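Local coordinates for protein haloalkane dehalogenase (Mycobacterium rhodesiae, PDB 4MJ3) that catalyses the hydrolytic removal of halogen from haloalkanes, yielding an alcohol and a halide ion, on an alpha/beta hydrolase fold, at residues T12-F17 / P56-L61; T148-G153 / K230-L235. All coordinates share one frame; numbering follows the deposited sequence.

Interaction 1: T12-F17 / P56-L61; sequences TALPDF and PSWSYL
Tyr60 extends from segment 56-61 into the bend formed by residues 12-17, and its contacts can be followed outward atom by atom. Tyr60 CB sits 3.5 Å above the plane of the Trp58 ring, offset toward the rim. CG is anti to the backbone N (chi1 -166°), a torsion that carries the ring to Phe17, which it meets at a slant. Tyr60 CD1 lies over one face of the Phe17 ring, 3.6 Å from Phe17 CG, and Tyr60 CE1 is 3.6 Å from Phe17 CB. The ring planes of Phe17 and Tyr60 are inclined at 56°, an oblique aromatic pair. Leu14 CB also reaches Tyr60 CE1, at 3.9 Å. At the tip, Tyr60 OH donates a 2.7 Å hydrogen bond to Pro15 O, arriving at a C=O...donor angle of 135° and somewhat out of the carbonyl plane.

The acceptor belongs to the central peptide of a type II turn from Leu14 to Phe17, so one bond ties the hydroxyl to the turn while the residues at both turn ends supply apolar contacts. Leu14 meets Trp58 tip to tip: Leu14 CD1 approaches the indole edge in plane, 3.6 Å from Trp58 CZ2. Phe17 CE2 comes to 3.8 Å from Trp58 CZ3, which completes an aromatic cluster of Phe17, Trp58 and Tyr60. Phe19 extends it by an edge-to-face contact with Phe17.

Helix 190-197 covers part of the cluster. It accepts the Trp58 NE1 bond at Ala195 O, and its Ala195 touches Tyr60. Ser59 OG is hydrogen-bonded to Asp80 OD1, just beyond strand 75-79. The contact thus joins the N-terminal loop between strands 3-4 and 22-27 to the loop running from central strand 48-52, through cis-Pro56, to helix 66-71.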
ATOM      1  N   THR A  12     -19.792  -9.961  -1.465  1.00 21.61           N
ATOM      2  CA  THR A  12     -20.841 -10.302  -0.499  1.00 25.50           C
ATOM      3  C   THR A  12     -20.255 -11.121   0.663  1.00 27.38           C
ATOM      4  O   THR A  12     -19.460 -12.039   0.466  1.00 25.60           O
ATOM      5  CB  THR A  12     -22.049 -10.992  -1.166  1.00 26.56           C
ATOM      6  OG1 THR A  12     -21.623 -12.124  -1.924  1.00 35.93           O
ATOM      7  CG2 THR A  12     -22.757 -10.006  -2.070  1.00 25.04           C
ATOM      8  N   ALA A  13     -20.580 -10.703   1.881  1.00 31.45           N
ATOM      9  CA  ALA A  13     -20.247 -11.447   3.100  1.00 39.69           C
ATOM     10  C   ALA A  13     -18.756 -11.822   3.284  1.00 40.19           C
ATOM     11  O   ALA A  13     -18.447 -12.940   3.700  1.00 57.24           O
ATOM     12  CB  ALA A  13     -21.117 -12.693   3.181  1.00 40.52           C
ATOM     13  N   LEU A  14     -17.845 -10.891   3.015  1.00 31.04           N
ATOM     14  CA  LEU A  14     -16.429 -11.127   3.305  1.00 29.66           C
ATOM     15  C   LEU A  14     -16.182 -11.118   4.815  1.00 27.17           C
ATOM     16  O   LEU A  14     -16.655 -10.224   5.499  1.00 31.95           O
ATOM     17  CB  LEU A  14     -15.568 -10.053   2.668  1.00 27.49           C
ATOM     18  CG  LEU A  14     -15.671  -9.953   1.148  1.00 28.57           C
ATOM     19  CD1 LEU A  14     -14.744  -8.869   0.659  1.00 33.77           C
ATOM     20  CD2 LEU A  14     -15.349 -11.280   0.469  1.00 36.92           C
ATOM     21  N   PRO A  15     -15.472 -12.130   5.345  1.00 26.94           N
ATOM     22  CA  PRO A  15     -15.394 -12.225   6.805  1.00 24.85           C
ATOM     23  C   PRO A  15     -14.560 -11.127   7.418  1.00 24.45           C
ATOM     24  O   PRO A  15     -13.607 -10.647   6.790  1.00 18.83           O
ATOM     25  CB  PRO A  15     -14.711 -13.577   7.053  1.00 25.96           C
ATOM     26  CG  PRO A  15     -14.772 -14.320   5.766  1.00 27.27           C
ATOM     27  CD  PRO A  15     -14.876 -13.303   4.680  1.00 25.69           C
ATOM     28  N   ASP A  16     -14.953 -10.707   8.612  1.00 20.35           N
ATOM     29  CA  ASP A  16     -14.173  -9.775   9.415  1.00 20.99           C
ATOM     30  C   ASP A  16     -13.939  -8.441   8.710  1.00 20.73           C
ATOM     31  O   ASP A  16     -12.896  -7.817   8.880  1.00 21.75           O
ATOM     32  CB  ASP A  16     -12.839 -10.408   9.796  1.00 18.07           C
ATOM     33  CG  ASP A  16     -13.014 -11.737  10.475  1.00 22.08           C
ATOM     34  OD1 ASP A  16     -13.643 -11.753  11.549  1.00 23.82           O
ATOM     35  OD2 ASP A  16     -12.546 -12.746   9.936  1.00 20.91           O
ATOM     36  N   PHE A  17     -14.927  -8.002   7.934  1.00 22.02           N
ATOM     37  CA  PHE A  17     -14.785  -6.795   7.132  1.00 20.58           C
ATOM     38  C   PHE A  17     -16.123  -6.066   7.050  1.00 22.07           C
ATOM     39  O   PHE A  17     -16.690  -5.933   5.972  1.00 22.31           O
ATOM     40  CB  PHE A  17     -14.287  -7.191   5.748  1.00 19.41           C
ATOM     41  CG  PHE A  17     -13.670  -6.073   4.967  1.00 18.43           C
ATOM     42  CD1 PHE A  17     -12.477  -5.495   5.381  1.00 18.41           C
ATOM     43  CD2 PHE A  17     -14.266  -5.612   3.812  1.00 20.41           C
ATOM     44  CE1 PHE A  17     -11.889  -4.476   4.643  1.00 17.34           C
ATOM     45  CE2 PHE A  17     -13.688  -4.597   3.072  1.00 19.19           C
ATOM     46  CZ  PHE A  17     -12.510  -4.024   3.492  1.00 18.98           C
ATOM     47  N   PRO A  56      -0.570  -7.967  -4.504  1.00  9.47           N
ATOM     48  CA  PRO A  56      -1.773  -7.804  -5.312  1.00 10.26           C
ATOM     49  C   PRO A  56      -2.947  -7.821  -4.327  1.00  9.40           C
ATOM     50  O   PRO A  56      -3.864  -8.625  -4.447  1.00 10.94           O
ATOM     51  CB  PRO A  56      -1.801  -9.077  -6.137  1.00 10.54           C
ATOM     52  CG  PRO A  56      -1.197 -10.110  -5.231  1.00  9.91           C
ATOM     53  CD  PRO A  56      -0.377  -9.393  -4.164  1.00 11.07           C
ATOM     54  N   SER A  57      -2.874  -6.972  -3.317  1.00 10.65           N
ATOM     55  CA  SER A  57      -3.856  -6.998  -2.222  1.00  8.63           C
ATOM     56  C   SER A  57      -4.883  -5.885  -2.409  1.00  9.74           C
ATOM     57  O   SER A  57      -5.065  -5.373  -3.524  1.00  7.49           O
ATOM     58  CB  SER A  57      -3.126  -6.899  -0.888  1.00  8.74           C
ATOM     59  OG  SER A  57      -2.494  -5.648  -0.738  1.00  9.05           O
ATOM     60  N   TRP A  58      -5.641  -5.604  -1.350  1.00  8.46           N
ATOM     61  CA  TRP A  58      -6.507  -4.433  -1.305  1.00  9.35           C
ATOM     62  C   TRP A  58      -6.768  -4.098   0.150  1.00 10.42           C
ATOM     63  O   TRP A  58      -6.101  -4.665   1.031  1.00 10.60           O
ATOM     64  CB  TRP A  58      -7.792  -4.632  -2.117  1.00  9.50           C
ATOM     65  CG  TRP A  58      -8.735  -5.746  -1.746  1.00  9.47           C
ATOM     66  CD1 TRP A  58      -8.542  -7.088  -1.925  1.00  9.35           C
ATOM     67  CD2 TRP A  58     -10.079  -5.605  -1.232  1.00  9.19           C
ATOM     68  NE1 TRP A  58      -9.678  -7.786  -1.517  1.00 10.12           N
ATOM     69  CE2 TRP A  58     -10.615  -6.894  -1.089  1.00  9.80           C
ATOM     70  CE3 TRP A  58     -10.882  -4.501  -0.894  1.00 10.39           C
ATOM     71  CZ2 TRP A  58     -11.917  -7.114  -0.632  1.00  9.38           C
ATOM     72  CZ3 TRP A  58     -12.162  -4.722  -0.410  1.00 10.54           C
ATOM     73  CH2 TRP A  58     -12.672  -6.007  -0.312  1.00 10.38           C
ATOM     74  N   SER A  59      -7.698  -3.177   0.417  1.00  9.17           N
ATOM     75  CA  SER A  59      -7.923  -2.685   1.790  1.00 10.83           C
ATOM     76  C   SER A  59      -8.361  -3.761   2.789  1.00 10.22           C
ATOM     77  O   SER A  59      -8.198  -3.596   3.997  1.00  9.63           O
ATOM     78  CB  SER A  59      -8.908  -1.527   1.778  1.00 11.07           C
ATOM     79  OG  SER A  59      -8.308  -0.407   1.124  1.00 14.75           O
ATOM     80  N   TYR A  60      -8.832  -4.897   2.276  1.00  9.80           N
ATOM     81  CA  TYR A  60      -9.088  -6.090   3.070  1.00 10.02           C
ATOM     82  C   TYR A  60      -7.898  -6.480   3.945  1.00 11.26           C
ATOM     83  O   TYR A  60      -8.080  -6.974   5.063  1.00 10.74           O
ATOM     84  CB  TYR A  60      -9.495  -7.263   2.186  1.00 10.12           C
ATOM     85  CG  TYR A  60     -10.092  -8.415   2.925  1.00 12.63           C
ATOM     86  CD1 TYR A  60     -11.397  -8.339   3.378  1.00 13.22           C
ATOM     87  CD2 TYR A  60      -9.368  -9.581   3.186  1.00 12.75           C
ATOM     88  CE1 TYR A  60     -11.987  -9.395   4.049  1.00 14.33           C
ATOM     89  CE2 TYR A  60      -9.950 -10.642   3.856  1.00 14.17           C
ATOM     90  CZ  TYR A  60     -11.253 -10.539   4.303  1.00 14.75           C
ATOM     91  OH  TYR A  60     -11.865 -11.568   4.978  1.00 17.97           O
ATOM     92  N   LEU A  61      -6.690  -6.251   3.431  1.00  9.42           N
ATOM     93  CA  LEU A  61      -5.442  -6.502   4.167  1.00 10.24           C
ATOM     94  C   LEU A  61      -5.345  -5.786   5.515  1.00 10.84           C
ATOM     95  O   LEU A  61      -4.663  -6.263   6.419  1.00 12.02           O
ATOM     96  CB  LEU A  61      -4.256  -6.101   3.273  1.00  9.33           C
ATOM     97  CG  LEU A  61      -2.834  -6.271   3.809  1.00  9.82           C
ATOM     98  CD1 LEU A  61      -2.574  -7.724   4.186  1.00 11.43           C
ATOM     99  CD2 LEU A  61      -1.857  -5.792   2.743  1.00  9.85           C
TER

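Interaction 2: T148-G153 / K230-L235; sequences TMLPTG and KAWAAL
Trp232 and Leu150 bury the most surface here, 82 and 80 Å², in a contact with no hydrogen bond between the two segments. Leu150 has CG anti to the backbone N (chi1 -179°), and its CD2 branch reaches into the groove between successive helical turns. Leu150 CD2 lies 4.1 Å from Ala231 CB and 3.7 Å from Leu235 CD1, two residues four apart and joined by the helical bond from Leu235 N to Ala231 O. Trp232 reaches back toward the loop at Leu150. Trp232 CE3 is 3.9 Å from Leu150 O and 4.1 Å from Leu150 CB, so the indole lies beside the start of the Leu150 side chain while the leucine tip meets the helix.

Thr152 takes the root of the indole side chain: Thr152 CG2 approaches Trp232 CB at 4.2 Å, the two side chains crossing at about a right angle. Its OG1 turns elsewhere, to Asp154. In one of its two conformers the selenium (SE) of Met149, a selenomethionine, comes 4.0 Å from Trp232 CZ3, an oblique Met-aromatic contact that is tentative, since the other conformer may differ.

Helix 256-263 packs against Trp232 as well, with His263 stacked on its ring. Asn228 and Thr225, earlier on helix 225-235, bond the carbonyls of Pro151 and Thr152. Topologically, the chain leaves strand 140-145 through 148-153 and returns by helix 225-235 to the neighbouring parallel strand 242-244, a crossover into which the alpha/beta hydrolase fold of haloalkane dehalogenases inserts its helical cap.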
ATOM      1  N   THR A 148       8.530  -2.083   2.956  1.00 11.96           N
ATOM      2  CA  THR A 148       8.375  -1.269   1.765  1.00 11.32           C
ATOM      3  C   THR A 148       9.705  -0.573   1.470  1.00 13.59           C
ATOM      4  O   THR A 148      10.692  -0.805   2.170  1.00 13.18           O
ATOM      5  CB  THR A 148       7.225  -0.257   1.945  1.00 12.16           C
ATOM      6  OG1 THR A 148       6.932   0.356   0.680  1.00 13.76           O
ATOM      7  CG2 THR A 148       7.562   0.805   2.973  1.00 12.81           C
HETATM    8  N   MSE A 149       9.722   0.258   0.432  0.60 12.72           N
HETATM    9  CA  MSE A 149      10.907   1.068   0.066  0.60 16.14           C
HETATM   10  C   MSE A 149      10.502   2.101  -0.949  0.60 15.39           C
HETATM   11  O   MSE A 149       9.356   2.118  -1.417  0.60 14.92           O
HETATM   12  CB  MSE A 149      12.069   0.301  -0.555  0.60 17.69           C
HETATM   13  CG  MSE A 149      13.378   0.528   0.220  0.60 23.34           C
HETATM   14 SE   MSE A 149      14.287   2.278   0.435  0.60 21.65          SE
HETATM   15  CE  MSE A 149      15.857   1.757  -0.615  0.60 27.61           C
ATOM     16  N   LEU A 150      11.457   2.954  -1.298  1.00 14.10           N
ATOM     17  CA  LEU A 150      11.297   3.928  -2.380  1.00 13.18           C
ATOM     18  C   LEU A 150      12.485   3.776  -3.318  1.00 14.80           C
ATOM     19  O   LEU A 150      13.475   4.494  -3.187  1.00 15.75           O
ATOM     20  CB  LEU A 150      11.176   5.354  -1.866  1.00 14.11           C
ATOM     21  CG  LEU A 150      10.988   6.463  -2.918  1.00 16.51           C
ATOM     22  CD1 LEU A 150       9.885   6.140  -3.915  1.00 18.02           C
ATOM     23  CD2 LEU A 150      10.708   7.807  -2.282  1.00 19.02           C
ATOM     24  N   PRO A 151      12.422   2.813  -4.235  1.00 16.70           N
ATOM     25  CA  PRO A 151      13.581   2.596  -5.106  1.00 15.16           C
ATOM     26  C   PRO A 151      13.658   3.615  -6.225  1.00 17.81           C
ATOM     27  O   PRO A 151      12.652   3.975  -6.821  1.00 16.03           O
ATOM     28  CB  PRO A 151      13.343   1.195  -5.685  1.00 21.08           C
ATOM     29  CG  PRO A 151      11.906   0.895  -5.444  1.00 18.13           C
ATOM     30  CD  PRO A 151      11.279   1.978  -4.636  1.00 17.00           C
ATOM     31  N   THR A 152      14.869   4.017  -6.560  1.00 16.73           N
ATOM     32  CA  THR A 152      15.085   4.946  -7.664  1.00 14.62           C
ATOM     33  C   THR A 152      15.483   4.235  -8.952  1.00 16.27           C
ATOM     34  O   THR A 152      15.485   4.850 -10.008  1.00 17.33           O
ATOM     35  CB  THR A 152      16.206   5.915  -7.287  1.00 17.12           C
ATOM     36  OG1 THR A 152      17.373   5.163  -6.949  1.00 15.78           O
ATOM     37  CG2 THR A 152      15.798   6.790  -6.090  1.00 15.91           C
ATOM     38  N   GLY A 153      15.865   2.962  -8.834  1.00 16.76           N
ATOM     39  CA  GLY A 153      16.457   2.209  -9.924  1.00 17.60           C
ATOM     40  C   GLY A 153      17.976   2.168  -9.854  1.00 18.10           C
ATOM     41  O   GLY A 153      18.637   1.528 -10.671  1.00 16.79           O
ATOM     42  N   LYS A 230      14.003  12.596  -7.137  1.00 14.41           N
ATOM     43  CA  LYS A 230      13.574  13.856  -6.551  1.00 16.27           C
ATOM     44  C   LYS A 230      12.793  13.635  -5.266  1.00 14.41           C
ATOM     45  O   LYS A 230      13.027  14.323  -4.246  1.00 17.37           O
ATOM     46  CB  LYS A 230      12.733  14.671  -7.534  1.00 15.49           C
ATOM     47  CG  LYS A 230      13.569  15.248  -8.666  1.00 20.96           C
ATOM     48  N   ALA A 231      11.875  12.679  -5.291  1.00 14.79           N
ATOM     49  CA  ALA A 231      11.126  12.315  -4.065  1.00 13.77           C
ATOM     50  C   ALA A 231      12.024  11.784  -2.944  1.00 13.44           C
ATOM     51  O   ALA A 231      11.810  12.079  -1.763  1.00 14.41           O
ATOM     52  CB  ALA A 231      10.033  11.313  -4.375  1.00 13.64           C
ATOM     53  N   TRP A 232      13.037  11.002  -3.310  1.00 13.99           N
ATOM     54  CA  TRP A 232      13.979  10.465  -2.340  1.00 13.87           C
ATOM     55  C   TRP A 232      14.752  11.607  -1.683  1.00 15.39           C
ATOM     56  O   TRP A 232      14.956  11.624  -0.460  1.00 16.15           O
ATOM     57  CB  TRP A 232      14.929   9.487  -3.043  1.00 14.47           C
ATOM     58  CG  TRP A 232      15.961   8.840  -2.174  1.00 15.55           C
ATOM     59  CD1 TRP A 232      17.317   9.070  -2.183  1.00 17.64           C
ATOM     60  CD2 TRP A 232      15.727   7.854  -1.164  1.00 16.37           C
ATOM     61  NE1 TRP A 232      17.929   8.259  -1.256  1.00 17.01           N
ATOM     62  CE2 TRP A 232      16.977   7.520  -0.603  1.00 18.86           C
ATOM     63  CE3 TRP A 232      14.574   7.226  -0.669  1.00 18.45           C
ATOM     64  CZ2 TRP A 232      17.103   6.557   0.419  1.00 20.64           C
ATOM     65  CZ3 TRP A 232      14.701   6.281   0.355  1.00 20.86           C
ATOM     66  CH2 TRP A 232      15.946   5.962   0.882  1.00 18.41           C
ATOM     67  N   ALA A 233      15.205  12.552  -2.499  1.00 16.79           N
ATOM     68  CA  ALA A 233      15.907  13.726  -1.975  1.00 16.25           C
ATOM     69  C   ALA A 233      15.002  14.479  -0.994  1.00 16.12           C
ATOM     70  O   ALA A 233      15.442  14.880   0.090  1.00 18.19           O
ATOM     71  CB  ALA A 233      16.354  14.645  -3.105  1.00 17.40           C
ATOM     72  N   ALA A 234      13.731  14.646  -1.356  1.00 14.77           N
ATOM     73  CA  ALA A 234      12.773  15.306  -0.458  1.00 17.16           C
ATOM     74  C   ALA A 234      12.532  14.528   0.834  1.00 16.85           C
ATOM     75  O   ALA A 234      12.446  15.123   1.918  1.00 17.51           O
ATOM     76  CB  ALA A 234      11.457  15.579  -1.173  1.00 17.30           C
ATOM     77  N   LEU A 235      12.445  13.202   0.752  1.00 15.76           N
ATOM     78  CA  LEU A 235      12.348  12.375   1.959  1.00 17.78           C
ATOM     79  C   LEU A 235      13.549  12.525   2.870  1.00 17.14           C
ATOM     80  O   LEU A 235      13.426  12.413   4.094  1.00 18.31           O
ATOM     81  CB  LEU A 235      12.219  10.888   1.609  1.00 20.01           C
ATOM     82  CG  LEU A 235      10.856  10.268   1.436  1.00 29.07           C
ATOM     83  CD1 LEU A 235      11.067   8.762   1.281  1.00 28.34           C
ATOM     84  CD2 LEU A 235       9.962  10.553   2.628  1.00 26.17           C
TER

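Both segments of interaction 1 precede those of interaction 2 in sequence, and the chain's centre lies between the two contacts, whose own centres are 29 Å apart. Their nearest atoms remain about 11 Å apart, so they do not touch. What they share is the mixed seven-stranded sheet: 56-61 follows strand 48-52, and segment 148-153 follows strand 140-145, parallel strands with 117-121 between them. Helix 190-197, which packs on part of interaction 1, belongs to the insertion that interaction 2 spans from 148-153 to 230-235. The helical region thus touches the loop after strand 48-52, while interaction 2 brings together the chain entering and leaving it, consistent with a cap over the core of a haloalkane dehalogenase.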